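Local coordinates for polymerase X (Deinococcus radiodurans, PDB 2W9M), which probably catalyses DNA synthesis from deoxyribonucleoside triphosphates as a family X DNA polymerase and carries zinc ions in a C-terminal PHP domain, at residues L100-L105 with V152-A157; E126-G131 with T146-V151; R437-L442 with L472-G477. All coordinates share one frame; numbering follows the deposited sequence.

Contacts 1 and 2 lie side by side, their centres about 11 Å apart, and share helix 141-157: contact 2 uses its middle and contact 1 its C-terminal end. They touch directly where Val102, Arg103 and Leu105 of contact 1 pack on Ile147 and Asn150 of contact 2. Along the chain, both segments of contact 2 fall between those of contact 1, all in the helix-hairpin-helix region of the polymerase part. Contact 3 comes later, between helices 435-446 and 472-482 of the zinc-binding PHP domain, its centre about 36 Å from contact 1 and about 42 Å from contact 2. The three sample two modules, a probable DNA-binding element and a metal-binding domain.

Contact 1: L100-L105 with V152-A157; sequences LGVRGL and VFLFEA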
ATOM      1  N   LEU A 100      14.824   6.063   2.271  1.00 37.76           N
ATOM      2  CA  LEU A 100      16.027   5.926   3.089  1.00 40.40           C
ATOM      3  C   LEU A 100      17.059   5.018   2.422  1.00 39.21           C
ATOM      4  O   LEU A 100      18.182   4.880   2.907  1.00 47.40           O
ATOM      5  CB  LEU A 100      15.680   5.391   4.480  1.00 33.42           C
ATOM      6  CG  LEU A 100      14.913   6.332   5.406  1.00 34.87           C
ATOM      7  CD1 LEU A 100      14.403   5.576   6.615  1.00 39.23           C
ATOM      8  CD2 LEU A 100      15.790   7.480   5.830  1.00 30.17           C
ATOM      9  N   GLY A 101      16.674   4.402   1.311  1.00 39.33           N
ATOM     10  CA  GLY A 101      17.572   3.535   0.568  1.00 30.61           C
ATOM     11  C   GLY A 101      18.063   4.160  -0.725  1.00 36.94           C
ATOM     12  O   GLY A 101      18.857   3.558  -1.452  1.00 38.32           O
ATOM     13  N   VAL A 102      17.587   5.368  -1.016  1.00 36.19           N
ATOM     14  CA  VAL A 102      18.021   6.103  -2.200  1.00 33.63           C
ATOM     15  C   VAL A 102      19.362   6.789  -1.951  1.00 49.60           C
ATOM     16  O   VAL A 102      19.436   7.784  -1.223  1.00 57.25           O
ATOM     17  CB  VAL A 102      16.990   7.171  -2.611  1.00 35.15           C
ATOM     18  CG1 VAL A 102      17.463   7.925  -3.843  1.00 31.93           C
ATOM     19  CG2 VAL A 102      15.638   6.533  -2.858  1.00 42.77           C
ATOM     20  N   ARG A 103      20.417   6.253  -2.555  1.00 41.78           N
ATOM     21  CA  ARG A 103      21.758   6.805  -2.393  1.00 51.82           C
ATOM     22  C   ARG A 103      21.774   8.299  -2.713  1.00 49.38           C
ATOM     23  O   ARG A 103      21.363   8.710  -3.798  1.00 43.98           O
ATOM     24  CB  ARG A 103      22.755   6.064  -3.290  1.00 52.01           C
ATOM     25  CG  ARG A 103      24.207   6.418  -3.022  1.00 69.11           C
ATOM     26  CD  ARG A 103      25.019   6.492  -4.311  1.00 92.33           C
ATOM     27  NE  ARG A 103      25.559   5.203  -4.735  1.00 96.67           N
ATOM     28  CZ  ARG A 103      25.041   4.452  -5.703  1.00 99.77           C
ATOM     29  NH1 ARG A 103      23.956   4.849  -6.354  1.00 72.68           N
ATOM     30  NH2 ARG A 103      25.614   3.299  -6.017  1.00 99.02           N
ATOM     31  N   GLY A 104      22.235   9.108  -1.763  1.00 45.45           N
ATOM     32  CA  GLY A 104      22.349  10.540  -1.979  1.00 42.08           C
ATOM     33  C   GLY A 104      21.297  11.404  -1.300  1.00 65.04           C
ATOM     34  O   GLY A 104      21.362  12.633  -1.369  1.00 69.25           O
ATOM     35  N   LEU A 105      20.322  10.778  -0.647  1.00 55.94           N
ATOM     36  CA  LEU A 105      19.297  11.531   0.077  1.00 53.41           C
ATOM     37  C   LEU A 105      19.611  11.640   1.571  1.00 59.01           C
ATOM     38  O   LEU A 105      19.551  10.649   2.305  1.00 53.88           O
ATOM     39  CB  LEU A 105      17.907  10.912  -0.126  1.00 48.46           C
ATOM     40  CG  LEU A 105      17.186  11.148  -1.456  1.00 37.00           C
ATOM     41  CD1 LEU A 105      15.762  10.633  -1.381  1.00 38.37           C
ATOM     42  CD2 LEU A 105      17.188  12.616  -1.824  1.00 40.25           C
ATOM     43  N   VAL A 152      16.347   4.457 -10.358  1.00 26.38           N
ATOM     44  CA  VAL A 152      16.413   3.422 -11.386  1.00 28.04           C
ATOM     45  C   VAL A 152      17.199   2.202 -10.902  1.00 33.83           C
ATOM     46  O   VAL A 152      16.895   1.074 -11.276  1.00 38.41           O
ATOM     47  CB  VAL A 152      17.037   3.942 -12.693  1.00 28.26           C
ATOM     48  CG1 VAL A 152      17.347   2.781 -13.630  1.00 18.27           C
ATOM     49  CG2 VAL A 152      16.106   4.935 -13.365  1.00 24.29           C
ATOM     50  N   PHE A 153      18.205   2.431 -10.065  1.00 34.45           N
ATOM     51  CA  PHE A 153      18.992   1.333  -9.517  1.00 31.92           C
ATOM     52  C   PHE A 153      18.160   0.479  -8.568  1.00 42.87           C
ATOM     53  O   PHE A 153      18.231  -0.751  -8.615  1.00 36.91           O
ATOM     54  CB  PHE A 153      20.236   1.854  -8.793  1.00 42.59           C
ATOM     55  CG  PHE A 153      21.404   2.111  -9.701  1.00 59.74           C
ATOM     56  CD1 PHE A 153      21.708   3.396 -10.117  1.00 60.16           C
ATOM     57  CD2 PHE A 153      22.201   1.064 -10.136  1.00 68.53           C
ATOM     58  CE1 PHE A 153      22.784   3.633 -10.951  1.00 65.42           C
ATOM     59  CE2 PHE A 153      23.278   1.294 -10.972  1.00 78.14           C
ATOM     60  CZ  PHE A 153      23.570   2.580 -11.379  1.00 74.41           C
ATOM     61  N   LEU A 154      17.381   1.128  -7.703  1.00 37.88           N
ATOM     62  CA  LEU A 154      16.532   0.404  -6.765  1.00 31.11           C
ATOM     63  C   LEU A 154      15.570  -0.503  -7.525  1.00 38.06           C
ATOM     64  O   LEU A 154      15.384  -1.667  -7.161  1.00 38.20           O
ATOM     65  CB  LEU A 154      15.752   1.354  -5.851  1.00 33.04           C
ATOM     66  CG  LEU A 154      16.427   1.855  -4.570  1.00 36.43           C
ATOM     67  CD1 LEU A 154      17.618   0.978  -4.228  1.00 23.22           C
ATOM     68  CD2 LEU A 154      16.858   3.306  -4.700  1.00 36.21           C
ATOM     69  N   PHE A 155      14.976   0.032  -8.588  1.00 32.49           N
ATOM     70  CA  PHE A 155      13.995  -0.708  -9.374  1.00 30.33           C
ATOM     71  C   PHE A 155      14.586  -1.926 -10.081  1.00 39.48           C
ATOM     72  O   PHE A 155      13.961  -2.985 -10.128  1.00 41.79           O
ATOM     73  CB  PHE A 155      13.305   0.199 -10.397  1.00 23.28           C
ATOM     74  CG  PHE A 155      12.234   1.075  -9.810  1.00 30.82           C
ATOM     75  CD1 PHE A 155      11.793   2.199 -10.488  1.00 36.83           C
ATOM     76  CD2 PHE A 155      11.679   0.781  -8.577  1.00 36.26           C
ATOM     77  CE1 PHE A 155      10.808   3.008  -9.952  1.00 26.23           C
ATOM     78  CE2 PHE A 155      10.694   1.588  -8.033  1.00 39.38           C
ATOM     79  CZ  PHE A 155      10.258   2.703  -8.724  1.00 33.77           C
ATOM     80  N   GLU A 156      15.784  -1.778 -10.633  1.00 42.23           N
ATOM     81  CA  GLU A 156      16.410  -2.870 -11.373  1.00 40.95           C
ATOM     82  C   GLU A 156      16.867  -3.999 -10.454  1.00 38.56           C
ATOM     83  O   GLU A 156      17.003  -5.141 -10.884  1.00 53.66           O
ATOM     84  CB  GLU A 156      17.567  -2.347 -12.230  1.00 38.38           C
ATOM     85  CG  GLU A 156      17.109  -1.358 -13.288  1.00 43.74           C
ATOM     86  CD  GLU A 156      18.196  -0.990 -14.276  1.00 60.12           C
ATOM     87  OE1 GLU A 156      19.365  -0.862 -13.855  1.00 63.15           O
ATOM     88  OE2 GLU A 156      17.874  -0.822 -15.473  1.00 68.65           O
ATOM     89  N   ALA A 157      17.086  -3.674  -9.185  1.00 40.83           N
ATOM     90  CA  ALA A 157      17.457  -4.667  -8.184  1.00 44.46           C
ATOM     91  C   ALA A 157      16.322  -5.662  -7.962  1.00 51.53           C
ATOM     92  O   ALA A 157      16.518  -6.876  -8.036  1.00 66.72           O
ATOM     93  CB  ALA A 157      17.830  -3.984  -6.876  1.00 37.95           C
TER
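Leu154, near the C-terminal end of helix 141-157, reaches into the loop 100-105 with its two terminal methyls. Leu154 CD2 does most of the touching: it lies 3.8 Å from Gly101 O and 3.9 Å from Val102 CG2. The other branch, Leu154 CD1, is 4.0 Å from Gly101 O, so both methyls lie against the same carbonyl oxygen, from one side. The side chains of Val102 and Leu154 cross at about a right angle, and no hydrogen bond spans the segments. Val102 offers CG2 because CG1 is anti to the backbone N (chi1 180°), leaving CG2 beside that N. Its buried side chain also packs on Leu121 of helix 121-130 and on Asn150. Further along, the guanidinium of Arg103 stands over the face of the Phe153 ring, but its CZ is 5.9 Å from the ring centroid, at most a weak cation-pi attraction; Arg103 NH1 also makes a weak hydrogen bond to Asn150 OD1. The loop owes its shape to a type II turn from Val102 to Leu105, closed by Leu105 N to Val102 O at 3.2 Å, with Gly104 taking the positive phi (105°). Such a tight, glycine-bearing turn between helices 94-99 and 107-115 is the hairpin of a helix-hairpin-helix motif, an element that in relatives contacts the DNA backbone.

Contact 2: E126-G131 with T146-V151; sequences EAAESG and TILENV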
ATOM      1  N   GLU A 126       8.232  10.154 -10.514  1.00 26.95           N
ATOM      2  CA  GLU A 126       7.356  11.058 -11.247  1.00 32.59           C
ATOM      3  C   GLU A 126       7.753  12.513 -11.012  1.00 37.93           C
ATOM      4  O   GLU A 126       7.723  13.332 -11.934  1.00 37.10           O
ATOM      5  CB  GLU A 126       5.900  10.838 -10.840  1.00 30.45           C
ATOM      6  CG  GLU A 126       5.359   9.478 -11.241  1.00 48.93           C
ATOM      7  CD  GLU A 126       4.081   9.116 -10.509  1.00 63.98           C
ATOM      8  OE1 GLU A 126       3.808   9.719  -9.446  1.00 64.90           O
ATOM      9  OE2 GLU A 126       3.349   8.227 -10.994  1.00 50.86           O
ATOM     10  N   ALA A 127       8.126  12.832  -9.776  1.00 33.55           N
ATOM     11  CA  ALA A 127       8.536  14.191  -9.436  1.00 34.76           C
ATOM     12  C   ALA A 127       9.767  14.592 -10.234  1.00 32.80           C
ATOM     13  O   ALA A 127       9.887  15.735 -10.666  1.00 36.20           O
ATOM     14  CB  ALA A 127       8.805  14.314  -7.951  1.00 30.41           C
ATOM     15  N   ALA A 128      10.675  13.642 -10.429  1.00 32.67           N
ATOM     16  CA  ALA A 128      11.865  13.882 -11.234  1.00 35.84           C
ATOM     17  C   ALA A 128      11.459  14.121 -12.686  1.00 37.05           C
ATOM     18  O   ALA A 128      11.944  15.043 -13.341  1.00 50.45           O
ATOM     19  CB  ALA A 128      12.829  12.701 -11.131  1.00 26.20           C
ATOM     20  N   GLU A 129      10.556  13.277 -13.171  1.00 46.09           N
ATOM     21  CA  GLU A 129      10.056  13.335 -14.538  1.00 38.91           C
ATOM     22  C   GLU A 129       9.474  14.709 -14.878  1.00 44.32           C
ATOM     23  O   GLU A 129       9.719  15.250 -15.954  1.00 44.15           O
ATOM     24  CB  GLU A 129       8.959  12.287 -14.703  1.00 45.74           C
ATOM     25  CG  GLU A 129       8.824  11.696 -16.085  1.00 55.36           C
ATOM     26  CD  GLU A 129       9.559  10.382 -16.209  1.00 58.67           C
ATOM     27  OE1 GLU A 129      10.706  10.299 -15.724  1.00 62.02           O
ATOM     28  OE2 GLU A 129       8.988   9.433 -16.786  1.00 63.03           O
ATOM     29  N   SER A 130       8.706  15.270 -13.949  1.00 34.45           N
ATOM     30  CA  SER A 130       7.872  16.434 -14.241  1.00 36.60           C
ATOM     31  C   SER A 130       8.519  17.781 -13.936  1.00 46.78           C
ATOM     32  O   SER A 130       7.941  18.828 -14.225  1.00 47.72           O
ATOM     33  CB  SER A 130       6.553  16.334 -13.476  1.00 34.49           C
ATOM     34  OG  SER A 130       6.747  16.567 -12.093  1.00 37.62           O
ATOM     35  N   GLY A 131       9.709  17.755 -13.346  1.00 46.55           N
ATOM     36  CA  GLY A 131      10.384  18.977 -12.954  1.00 28.41           C
ATOM     37  C   GLY A 131      10.007  19.411 -11.548  1.00 42.20           C
ATOM     38  O   GLY A 131      10.594  20.336 -10.990  1.00 38.25           O
ATOM     39  N   THR A 146      20.204  12.999 -10.874  1.00 36.60           N
ATOM     40  CA  THR A 146      21.048  12.070 -10.137  1.00 39.05           C
ATOM     41  C   THR A 146      20.148  11.170  -9.305  1.00 41.96           C
ATOM     42  O   THR A 146      20.335   9.954  -9.252  1.00 31.52           O
ATOM     43  CB  THR A 146      22.034  12.819  -9.219  1.00 42.97           C
ATOM     44  OG1 THR A 146      22.956  13.569 -10.021  1.00 42.99           O
ATOM     45  CG2 THR A 146      22.806  11.848  -8.340  1.00 32.58           C
ATOM     46  N   ILE A 147      19.157  11.780  -8.668  1.00 31.04           N
ATOM     47  CA  ILE A 147      18.211  11.035  -7.858  1.00 29.64           C
ATOM     48  C   ILE A 147      17.405  10.059  -8.716  1.00 36.57           C
ATOM     49  O   ILE A 147      17.155   8.926  -8.306  1.00 35.37           O
ATOM     50  CB  ILE A 147      17.279  11.988  -7.097  1.00 37.53           C
ATOM     51  CG1 ILE A 147      18.070  12.708  -6.001  1.00 31.00           C
ATOM     52  CG2 ILE A 147      16.089  11.228  -6.524  1.00 24.29           C
ATOM     53  CD1 ILE A 147      17.353  13.890  -5.395  1.00 40.11           C
ATOM     54  N   LEU A 148      17.014  10.493  -9.908  1.00 35.04           N
ATOM     55  CA  LEU A 148      16.282   9.624 -10.819  1.00 32.87           C
ATOM     56  C   LEU A 148      17.139   8.427 -11.220  1.00 35.57           C
ATOM     57  O   LEU A 148      16.644   7.306 -11.339  1.00 38.37           O
ATOM     58  CB  LEU A 148      15.815  10.388 -12.060  1.00 29.83           C
ATOM     59  CG  LEU A 148      15.053   9.534 -13.086  1.00 33.98           C
ATOM     60  CD1 LEU A 148      13.877   8.838 -12.433  1.00 26.77           C
ATOM     61  CD2 LEU A 148      14.582  10.366 -14.264  1.00 26.13           C
ATOM     62  N   GLU A 149      18.427   8.674 -11.430  1.00 35.39           N
ATOM     63  CA  GLU A 149      19.374   7.605 -11.716  1.00 34.93           C
ATOM     64  C   GLU A 149      19.414   6.608 -10.561  1.00 39.15           C
ATOM     65  O   GLU A 149      19.366   5.398 -10.771  1.00 32.86           O
ATOM     66  CB  GLU A 149      20.767   8.188 -11.953  1.00 46.32           C
ATOM     67  CG  GLU A 149      21.906   7.309 -11.453  1.00 67.56           C
ATOM     68  CD  GLU A 149      23.157   8.109 -11.103  1.00 87.41           C
ATOM     69  OE1 GLU A 149      23.610   8.912 -11.950  1.00 86.37           O
ATOM     70  OE2 GLU A 149      23.686   7.931  -9.979  1.00 57.72           O
ATOM     71  N   ASN A 150      19.491   7.125  -9.337  1.00 35.20           N
ATOM     72  CA  ASN A 150      19.582   6.273  -8.159  1.00 35.90           C
ATOM     73  C   ASN A 150      18.308   5.478  -7.889  1.00 36.19           C
ATOM     74  O   ASN A 150      18.367   4.376  -7.351  1.00 37.80           O
ATOM     75  CB  ASN A 150      19.990   7.089  -6.930  1.00 37.10           C
ATOM     76  CG  ASN A 150      21.442   7.516  -6.980  1.00 49.86           C
ATOM     77  OD1 ASN A 150      22.294   6.782  -7.476  1.00 63.27           O
ATOM     78  ND2 ASN A 150      21.731   8.711  -6.471  1.00 50.68           N
ATOM     79  N   VAL A 151      17.159   6.038  -8.263  1.00 37.01           N
ATOM     80  CA  VAL A 151      15.890   5.327  -8.137  1.00 30.04           C
ATOM     81  C   VAL A 151      15.822   4.203  -9.163  1.00 33.58           C
ATOM     82  O   VAL A 151      15.315   3.119  -8.875  1.00 34.51           O
ATOM     83  CB  VAL A 151      14.674   6.259  -8.318  1.00 29.51           C
ATOM     84  CG1 VAL A 151      13.389   5.462  -8.238  1.00 29.19           C
ATOM     85  CG2 VAL A 151      14.683   7.360  -7.269  1.00 21.77           C
TER
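Ala128 and Leu148 meet where the backbones of helices 121-130 and 141-157 come close, their CA atoms being 6.1 Å apart. At this point the contact is tight: Ala128 CB touches Leu148 CB at 3.9 Å, both CB atoms point toward the facing helix, and the small alanine lets the helices approach. The CB atoms are the closest pair. With CG anti to the backbone N (chi1 179°), the isobutyl group of Leu148 folds alongside the alanine methyl, both of its own methyls just beyond that distance, and Leu148 packs on Arg125 as well. The buried flank is continued by Ile147 and Val151, both of which lie on Leu124 of helix 121-130.

The other flank is looser and polar. Leu148 CD2 also faces the carboxylate of Glu129, whose OE1 is 4.1 Å away, an approach that is no more than van der Waals. Glu129 bends at chi2 (97°) to bring its end here, while its OE2 is hydrogen-bonded to Tyr228 OH. Glu172 and Glu229 also come close to this carboxylate; so many acidic groups together would probably raise its proton affinity, partly offset by a long, weak ion pair with Arg125.

Beyond Ser130, Gly131 with its positive phi (89°) ends helix 121-130 and turns the chain off the helical path. Helix 121-130, the helix between the two hairpins, thus packs on helix 141-157, as in the compact tandem helix-hairpin-helix domain of family X polymerases.

Contact 3: R437-L442 with L472-G477; sequences RQTERL and LDAVLG
Thr439 OG1 has two partners: it accepts a hydrogen bond from Asp471 N, just ahead of helix 472-482, and donates one to Ala435 O, a turn earlier in its own helix. The hydroxyl thus ties the start of one helix to the flank of the other. Because OG1 sits beside the backbone N (chi1 -63°), the methyl is turned anti to that N, and Thr439 CG2 lies 3.9 Å from Ala474 CB. Val475 does the rest of the work across the interface. Both of its methyls rest against Leu442 CB, Val475 CG1 and Val475 CG2 each 4.0 Å from it, while Val475 CG2 also reaches Thr439 O at 4.2 Å. Leu442 packs further on Leu470. The packing is wholly apolar apart from the threonine, and the axes of 437-442 and 472-477 run nearly parallel, 14° apart, approaching to 9.2 Å.

On another side of helix 435-446 a polar network fixes its place. Arg441 NH1 donates to a lone pair of Gln438 OE1 at 2.7 Å with an N-H...O angle of 159°, the bond lying in the carbonyl plane and nearly in that of the guanidinium. Arg441 NH2 also binds Ile404 O and Ser429 O, and Arg441 NE binds Leu405 O, so this buried cation is largely satisfied by backbone carbonyls. Ser429 directly follows the zinc ligand His428, and the side chain of Leu442 is about 8 Å from that of His456, another ligand of the same zinc. Neighbouring, nearly parallel helices that follow strands 422-426 and 453-454 of a seven-stranded parallel sheet are characteristic of the distorted beta-alpha barrel of PHP domains.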
ATOM      1  N   ARG A 437       1.707 -16.909  20.536  1.00 25.90           N
ATOM      2  CA  ARG A 437       1.697 -15.665  21.299  1.00 32.28           C
ATOM      3  C   ARG A 437       1.146 -14.502  20.475  1.00 36.94           C
ATOM      4  O   ARG A 437       0.419 -13.650  20.989  1.00 42.09           O
ATOM      5  CB  ARG A 437       3.099 -15.342  21.820  1.00 30.92           C
ATOM      6  CG  ARG A 437       3.284 -15.627  23.303  1.00 53.91           C
ATOM      7  CD  ARG A 437       3.025 -14.372  24.129  1.00 68.38           C
ATOM      8  NE  ARG A 437       4.269 -13.700  24.505  1.00 77.42           N
ATOM      9  CZ  ARG A 437       4.390 -12.388  24.689  1.00 83.84           C
ATOM     10  NH1 ARG A 437       3.342 -11.594  24.511  1.00 65.99           N
ATOM     11  NH2 ARG A 437       5.563 -11.868  25.037  1.00 58.40           N
ATOM     12  N   GLN A 438       1.491 -14.479  19.191  1.00 30.17           N
ATOM     13  CA  GLN A 438       1.067 -13.414  18.292  1.00 24.24           C
ATOM     14  C   GLN A 438      -0.437 -13.479  18.042  1.00 35.09           C
ATOM     15  O   GLN A 438      -1.120 -12.454  18.020  1.00 35.78           O
ATOM     16  CB  GLN A 438       1.822 -13.512  16.965  1.00 30.91           C
ATOM     17  CG  GLN A 438       1.678 -12.285  16.080  1.00 27.50           C
ATOM     18  CD  GLN A 438       2.584 -11.149  16.510  1.00 34.70           C
ATOM     19  OE1 GLN A 438       2.153 -10.219  17.189  1.00 32.09           O
ATOM     20  NE2 GLN A 438       3.853 -11.225  16.124  1.00 39.69           N
ATOM     21  N   THR A 439      -0.945 -14.691  17.844  1.00 22.84           N
ATOM     22  CA  THR A 439      -2.371 -14.898  17.634  1.00 29.14           C
ATOM     23  C   THR A 439      -3.187 -14.444  18.845  1.00 36.53           C
ATOM     24  O   THR A 439      -4.191 -13.744  18.698  1.00 30.95           O
ATOM     25  CB  THR A 439      -2.682 -16.376  17.335  1.00 29.03           C
ATOM     26  OG1 THR A 439      -2.045 -16.756  16.110  1.00 33.19           O
ATOM     27  CG2 THR A 439      -4.183 -16.594  17.207  1.00 16.99           C
ATOM     28  N   GLU A 440      -2.754 -14.849  20.037  1.00 33.02           N
ATOM     29  CA  GLU A 440      -3.432 -14.463  21.271  1.00 44.46           C
ATOM     30  C   GLU A 440      -3.443 -12.944  21.420  1.00 37.15           C
ATOM     31  O   GLU A 440      -4.428 -12.358  21.863  1.00 32.90           O
ATOM     32  CB  GLU A 440      -2.748 -15.108  22.479  1.00 56.30           C
ATOM     33  CG  GLU A 440      -3.431 -14.834  23.811  1.00 73.93           C
ATOM     34  CD  GLU A 440      -2.679 -15.435  24.990  1.00101.34           C
ATOM     35  OE1 GLU A 440      -2.544 -14.744  26.024  1.00 91.17           O
ATOM     36  OE2 GLU A 440      -2.219 -16.595  24.883  1.00 99.16           O
ATOM     37  N   ARG A 441      -2.336 -12.320  21.032  1.00 34.97           N
ATOM     38  CA  ARG A 441      -2.184 -10.872  21.090  1.00 28.27           C
ATOM     39  C   ARG A 441      -3.256 -10.155  20.271  1.00 31.21           C
ATOM     40  O   ARG A 441      -3.924  -9.246  20.763  1.00 31.96           O
ATOM     41  CB  ARG A 441      -0.792 -10.491  20.581  1.00 37.06           C
ATOM     42  CG  ARG A 441      -0.557  -9.008  20.348  1.00 32.22           C
ATOM     43  CD  ARG A 441       0.750  -8.816  19.587  1.00 29.13           C
ATOM     44  NE  ARG A 441       1.333  -7.488  19.754  1.00 32.14           N
ATOM     45  CZ  ARG A 441       2.409  -7.067  19.096  1.00 32.41           C
ATOM     46  NH1 ARG A 441       3.007  -7.871  18.229  1.00 29.02           N
ATOM     47  NH2 ARG A 441       2.891  -5.848  19.301  1.00 21.72           N
ATOM     48  N   LEU A 442      -3.424 -10.576  19.024  1.00 25.77           N
ATOM     49  CA  LEU A 442      -4.364  -9.925  18.119  1.00 28.74           C
ATOM     50  C   LEU A 442      -5.826 -10.251  18.434  1.00 33.03           C
ATOM     51  O   LEU A 442      -6.701  -9.394  18.282  1.00 25.18           O
ATOM     52  CB  LEU A 442      -4.018 -10.255  16.662  1.00 27.83           C
ATOM     53  CG  LEU A 442      -2.919  -9.354  16.088  1.00 21.72           C
ATOM     54  CD1 LEU A 442      -1.953 -10.118  15.218  1.00 36.68           C
ATOM     55  CD2 LEU A 442      -3.533  -8.195  15.324  1.00 27.24           C
ATOM     56  N   LEU A 472      -4.171 -16.521  11.011  1.00 31.38           N
ATOM     57  CA  LEU A 472      -5.094 -15.498  10.536  1.00 26.96           C
ATOM     58  C   LEU A 472      -6.557 -15.871  10.771  1.00 34.29           C
ATOM     59  O   LEU A 472      -7.354 -15.035  11.202  1.00 42.37           O
ATOM     60  CB  LEU A 472      -4.851 -15.202   9.057  1.00 21.15           C
ATOM     61  CG  LEU A 472      -4.757 -13.737   8.627  1.00 21.96           C
ATOM     62  CD1 LEU A 472      -5.360 -13.569   7.241  1.00 30.58           C
ATOM     63  CD2 LEU A 472      -5.432 -12.796   9.610  1.00 15.77           C
ATOM     64  N   ASP A 473      -6.910 -17.123  10.498  1.00 33.99           N
ATOM     65  CA  ASP A 473      -8.298 -17.574  10.632  1.00 36.71           C
ATOM     66  C   ASP A 473      -8.838 -17.426  12.054  1.00 36.12           C
ATOM     67  O   ASP A 473      -9.995 -17.049  12.249  1.00 32.02           O
ATOM     68  CB  ASP A 473      -8.459 -19.018  10.148  1.00 39.82           C
ATOM     69  CG  ASP A 473      -8.577 -19.117   8.633  1.00 56.07           C
ATOM     70  OD1 ASP A 473      -8.841 -20.230   8.119  1.00 55.31           O
ATOM     71  OD2 ASP A 473      -8.414 -18.079   7.953  1.00 45.73           O
ATOM     72  N   ALA A 474      -8.004 -17.728  13.044  1.00 29.73           N
ATOM     73  CA  ALA A 474      -8.381 -17.527  14.437  1.00 25.12           C
ATOM     74  C   ALA A 474      -8.647 -16.049  14.710  1.00 33.14           C
ATOM     75  O   ALA A 474      -9.654 -15.693  15.330  1.00 31.91           O
ATOM     76  CB  ALA A 474      -7.294 -18.048  15.362  1.00 22.99           C
ATOM     77  N   VAL A 475      -7.742 -15.191  14.241  1.00 23.95           N
ATOM     78  CA  VAL A 475      -7.870 -13.752  14.461  1.00 26.59           C
ATOM     79  C   VAL A 475      -9.117 -13.195  13.782  1.00 26.70           C
ATOM     80  O   VAL A 475      -9.884 -12.453  14.395  1.00 29.61           O
ATOM     81  CB  VAL A 475      -6.636 -12.976  13.965  1.00 21.47           C
ATOM     82  CG1 VAL A 475      -6.854 -11.483  14.139  1.00 15.13           C
ATOM     83  CG2 VAL A 475      -5.395 -13.420  14.715  1.00 23.04           C
ATOM     84  N   LEU A 476      -9.317 -13.565  12.520  1.00 29.58           N
ATOM     85  CA  LEU A 476     -10.487 -13.120  11.769  1.00 25.58           C
ATOM     86  C   LEU A 476     -11.781 -13.594  12.425  1.00 24.61           C
ATOM     87  O   LEU A 476     -12.780 -12.876  12.434  1.00 26.63           O
ATOM     88  CB  LEU A 476     -10.413 -13.595  10.316  1.00 17.38           C
ATOM     89  CG  LEU A 476      -9.318 -12.964   9.457  1.00 24.43           C
ATOM     90  CD1 LEU A 476      -9.476 -13.361   7.996  1.00 23.56           C
ATOM     91  CD2 LEU A 476      -9.340 -11.453   9.599  1.00 27.68           C
ATOM     92  N   GLY A 477     -11.757 -14.804  12.974  1.00 39.26           N
ATOM     93  CA  GLY A 477     -12.896 -15.327  13.708  1.00 26.18           C
ATOM     94  C   GLY A 477     -13.217 -14.435  14.893  1.00 33.68           C
ATOM     95  O   GLY A 477     -14.382 -14.144  15.170  1.00 27.36           O
TER